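Long-range contact in mitochondrial association factor 1 (PDB 6BXS), which belongs to a Toxoplasma family named for recruiting host mitochondria to the parasite's vacuole and has a macro domain, a fold that in relatives binds ADP-ribose: residues A[50-62]-A[86-98]. Numbering follows the deposited sequence.
Sequences AGTYGLFIGGVGM and LSAESQEIQERLL
Phe56 and Gln91 bring the backbones to within 4.3 Å, CA to CA, where the loop that follows a type I turn from Thr52 to Leu55 runs against one side of helix 83-103. Ser90 OG is used twice: it accepts the amide of Ile57 in a nearly straight bond (N to OG 2.9 Å, 164°) and donates to Leu86 O one turn back, at 2.6 Å. Its chi1 of 61° turns OG back to that carbonyl while leaving it facing the Ile57 N-H. Leu86 O also receives the amide of Ser90, so two donors grip it. Two glutamines reach the turn. Gln91, its CG anti to the backbone N (chi1 -175°), gives a hydrogen bond from NE2 to Gly54 O at 3.2 Å, nearly straight at the hydrogen; the oxygen lies almost in the amide plane, whereas NE2 sits well above the carbonyl plane. Gln94 NE2 makes a weak bond to Leu55 O, and its OE1 is held by His150. In this macro domain the loop connects the central strand 45-50 to helix 61-76, and helix 83-103 packs against helix 61-76 and strands 120-126 and 147-152. Leu55 CD1 rests on Gln94 O and Glu95 CA (both 3.9 Å), beside Leu98 CD2 and Glu95 CG; Phe148 touches both leucines. Ile57 rests its CG1 branch on Ser90 CB, while CG2 meets Leu86 CD2 at 4.0 Å, and both residues touch Ala67. A water donates to Ile57 O and accepts from Ser87 OG, itself also weakly bonded to Ala83 O, while Phe56 lays its CB against Ser87 O.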
# COMPACT_ATOMS: atom_id res chain seq x y z
N ALA A 50 -1.59 1.63 -4.88
CA ALA A 50 -2.37 2.85 -4.76
C ALA A 50 -3.76 2.60 -5.33
O ALA A 50 -4.00 2.79 -6.52
CB ALA A 50 -1.69 4.00 -5.47
N GLY A 51 -4.67 2.17 -4.46
CA GLY A 51 -5.96 1.66 -4.88
C GLY A 51 -6.96 2.71 -5.30
O GLY A 51 -6.77 3.91 -5.08
N THR A 52 -8.05 2.25 -5.91
CA THR A 52 -9.13 3.11 -6.36
C THR A 52 -10.27 3.09 -5.34
O THR A 52 -10.39 2.16 -4.55
CB THR A 52 -9.67 2.67 -7.73
OG1 THR A 52 -10.16 1.33 -7.63
CG2 THR A 52 -8.58 2.73 -8.79
N TYR A 53 -11.12 4.12 -5.38
CA TYR A 53 -12.25 4.21 -4.47
C TYR A 53 -13.28 3.11 -4.73
O TYR A 53 -14.08 2.79 -3.86
CB TYR A 53 -12.90 5.60 -4.61
CG TYR A 53 -11.91 6.72 -4.35
CD1 TYR A 53 -11.32 6.87 -3.11
CD2 TYR A 53 -11.58 7.63 -5.36
CE1 TYR A 53 -10.41 7.88 -2.87
CE2 TYR A 53 -10.67 8.65 -5.12
CZ TYR A 53 -10.09 8.77 -3.87
OH TYR A 53 -9.19 9.78 -3.63
N GLY A 54 -13.23 2.52 -5.92
CA GLY A 54 -14.10 1.41 -6.27
C GLY A 54 -13.51 0.05 -5.90
O GLY A 54 -14.17 -0.97 -6.07
N LEU A 55 -12.27 0.05 -5.43
CA LEU A 55 -11.62 -1.14 -4.87
C LEU A 55 -11.30 -2.24 -5.88
O LEU A 55 -11.22 -3.41 -5.51
CB LEU A 55 -12.50 -1.74 -3.76
CG LEU A 55 -13.01 -0.80 -2.66
CD1 LEU A 55 -13.80 -1.59 -1.63
CD2 LEU A 55 -11.86 -0.05 -2.01
N PHE A 56 -11.09 -1.88 -7.14
CA PHE A 56 -10.70 -2.87 -8.16
C PHE A 56 -9.20 -2.81 -8.44
O PHE A 56 -8.57 -1.77 -8.30
CB PHE A 56 -11.47 -2.64 -9.46
CG PHE A 56 -11.02 -1.44 -10.23
CD1 PHE A 56 -9.98 -1.53 -11.14
CD2 PHE A 56 -11.62 -0.21 -10.03
CE1 PHE A 56 -9.56 -0.43 -11.84
CE2 PHE A 56 -11.19 0.90 -10.73
CZ PHE A 56 -10.16 0.79 -11.64
N ILE A 57 -8.64 -3.95 -8.86
CA ILE A 57 -7.27 -4.01 -9.35
C ILE A 57 -7.29 -3.98 -10.87
O ILE A 57 -7.77 -4.91 -11.52
CB ILE A 57 -6.54 -5.27 -8.85
CG1 ILE A 57 -6.36 -5.18 -7.33
CG2 ILE A 57 -5.18 -5.41 -9.53
CD1 ILE A 57 -5.88 -6.47 -6.69
N GLY A 58 -6.76 -2.91 -11.44
CA GLY A 58 -6.79 -2.69 -12.88
C GLY A 58 -6.63 -1.22 -13.19
O GLY A 58 -6.10 -0.46 -12.37
N GLY A 59 -7.08 -0.81 -14.37
CA GLY A 59 -7.11 0.59 -14.73
C GLY A 59 -5.75 1.17 -15.09
O GLY A 59 -4.99 0.56 -15.84
N VAL A 60 -5.46 2.34 -14.53
CA VAL A 60 -4.27 3.11 -14.89
C VAL A 60 -3.37 3.37 -13.69
O VAL A 60 -3.68 2.97 -12.57
CB VAL A 60 -4.67 4.45 -15.53
CG1 VAL A 60 -5.50 4.22 -16.79
CG2 VAL A 60 -5.44 5.31 -14.54
N GLY A 61 -2.26 4.06 -13.94
CA GLY A 61 -1.31 4.37 -12.88
C GLY A 61 -0.70 3.11 -12.30
O GLY A 61 -0.55 2.10 -12.99
N MET A 62 -0.35 3.17 -11.02
CA MET A 62 0.27 2.03 -10.34
C MET A 62 -0.68 0.84 -10.28
O MET A 62 -0.25 -0.31 -10.43
CB MET A 62 0.68 2.42 -8.93
CG MET A 62 1.47 1.34 -8.21
SD MET A 62 1.79 1.75 -6.50
CE MET A 62 2.80 0.35 -6.01
N LEU A 86 -9.99 -10.07 -13.33
CA LEU A 86 -9.22 -9.58 -12.19
C LEU A 86 -9.88 -8.36 -11.56
O LEU A 86 -9.94 -8.24 -10.34
CB LEU A 86 -7.79 -9.24 -12.63
CG LEU A 86 -6.89 -8.57 -11.59
CD1 LEU A 86 -6.82 -9.38 -10.31
CD2 LEU A 86 -5.50 -8.37 -12.17
N SER A 87 -10.36 -7.45 -12.40
CA SER A 87 -11.03 -6.24 -11.93
C SER A 87 -12.25 -6.58 -11.09
O SER A 87 -12.42 -6.08 -9.99
CB SER A 87 -11.43 -5.35 -13.10
OG SER A 87 -10.36 -4.54 -13.53
N ALA A 88 -13.11 -7.44 -11.63
CA ALA A 88 -14.35 -7.80 -10.96
C ALA A 88 -14.09 -8.63 -9.70
O ALA A 88 -14.71 -8.38 -8.66
CB ALA A 88 -15.26 -8.57 -11.91
N GLU A 89 -13.19 -9.60 -9.79
CA GLU A 89 -12.95 -10.50 -8.66
C GLU A 89 -12.31 -9.76 -7.49
O GLU A 89 -12.76 -9.89 -6.35
CB GLU A 89 -12.07 -11.67 -9.08
CG GLU A 89 -12.22 -12.87 -8.16
CD GLU A 89 -11.09 -13.87 -8.28
OE1 GLU A 89 -9.97 -13.48 -8.66
OE2 GLU A 89 -11.33 -15.07 -8.00
N SER A 90 -11.26 -9.00 -7.78
CA SER A 90 -10.58 -8.20 -6.76
C SER A 90 -11.57 -7.25 -6.11
O SER A 90 -11.58 -7.06 -4.89
CB SER A 90 -9.43 -7.41 -7.38
OG SER A 90 -9.90 -6.52 -8.37
N GLN A 91 -12.42 -6.65 -6.94
CA GLN A 91 -13.46 -5.74 -6.49
C GLN A 91 -14.44 -6.43 -5.54
O GLN A 91 -14.74 -5.91 -4.47
CB GLN A 91 -14.19 -5.16 -7.70
CG GLN A 91 -15.22 -4.09 -7.39
CD GLN A 91 -15.73 -3.42 -8.66
OE1 GLN A 91 -16.29 -4.08 -9.54
NE2 GLN A 91 -15.53 -2.11 -8.76
N GLU A 92 -14.91 -7.61 -5.93
CA GLU A 92 -15.85 -8.37 -5.11
C GLU A 92 -15.26 -8.74 -3.75
O GLU A 92 -15.89 -8.51 -2.71
CB GLU A 92 -16.28 -9.64 -5.84
CG GLU A 92 -17.31 -9.42 -6.93
CD GLU A 92 -17.63 -10.69 -7.71
OE1 GLU A 92 -16.77 -11.60 -7.74
OE2 GLU A 92 -18.74 -10.78 -8.27
N ILE A 93 -14.06 -9.31 -3.76
CA ILE A 93 -13.41 -9.74 -2.53
C ILE A 93 -13.17 -8.57 -1.57
O ILE A 93 -13.42 -8.68 -0.37
CB ILE A 93 -12.07 -10.43 -2.83
CG1 ILE A 93 -12.32 -11.78 -3.51
CG2 ILE A 93 -11.26 -10.64 -1.54
CD1 ILE A 93 -11.07 -12.45 -4.06
N GLN A 94 -12.68 -7.46 -2.11
CA GLN A 94 -12.29 -6.33 -1.27
C GLN A 94 -13.49 -5.52 -0.78
O GLN A 94 -13.43 -4.92 0.29
CB GLN A 94 -11.31 -5.44 -2.04
CG GLN A 94 -9.96 -6.13 -2.28
CD GLN A 94 -8.88 -5.22 -2.84
OE1 GLN A 94 -7.69 -5.46 -2.63
NE2 GLN A 94 -9.28 -4.17 -3.55
N GLU A 95 -14.58 -5.52 -1.54
CA GLU A 95 -15.82 -4.91 -1.06
C GLU A 95 -16.36 -5.66 0.15
O GLU A 95 -16.74 -5.05 1.15
CB GLU A 95 -16.89 -4.90 -2.16
CG GLU A 95 -16.75 -3.77 -3.17
CD GLU A 95 -17.91 -3.72 -4.14
OE1 GLU A 95 -19.02 -3.31 -3.73
OE2 GLU A 95 -17.73 -4.10 -5.32
N ARG A 96 -16.40 -6.99 0.06
CA ARG A 96 -16.89 -7.84 1.14
C ARG A 96 -16.02 -7.71 2.39
O ARG A 96 -16.53 -7.63 3.51
CB ARG A 96 -16.93 -9.30 0.69
CG ARG A 96 -17.95 -9.58 -0.41
CD ARG A 96 -17.72 -10.96 -1.02
NE ARG A 96 -18.55 -11.17 -2.20
CZ ARG A 96 -18.34 -12.13 -3.11
NH1 ARG A 96 -17.32 -12.96 -2.97
NH2 ARG A 96 -19.15 -12.25 -4.15
N LEU A 97 -14.70 -7.72 2.20
CA LEU A 97 -13.77 -7.66 3.33
C LEU A 97 -13.84 -6.32 4.06
O LEU A 97 -13.71 -6.28 5.29
CB LEU A 97 -12.34 -7.90 2.85
CG LEU A 97 -11.90 -9.35 2.68
CD1 LEU A 97 -10.50 -9.42 2.08
CD2 LEU A 97 -11.95 -10.10 4.01
N LEU A 98 -14.04 -5.24 3.32
CA LEU A 98 -14.14 -3.91 3.93
C LEU A 98 -15.37 -3.82 4.84
O LEU A 98 -15.31 -3.21 5.90
CB LEU A 98 -14.20 -2.82 2.86
CG LEU A 98 -14.38 -1.40 3.40
CD1 LEU A 98 -13.32 -1.06 4.46
CD2 LEU A 98 -14.34 -0.38 2.27
O HOH W 1 -7.67 -6.02 -13.95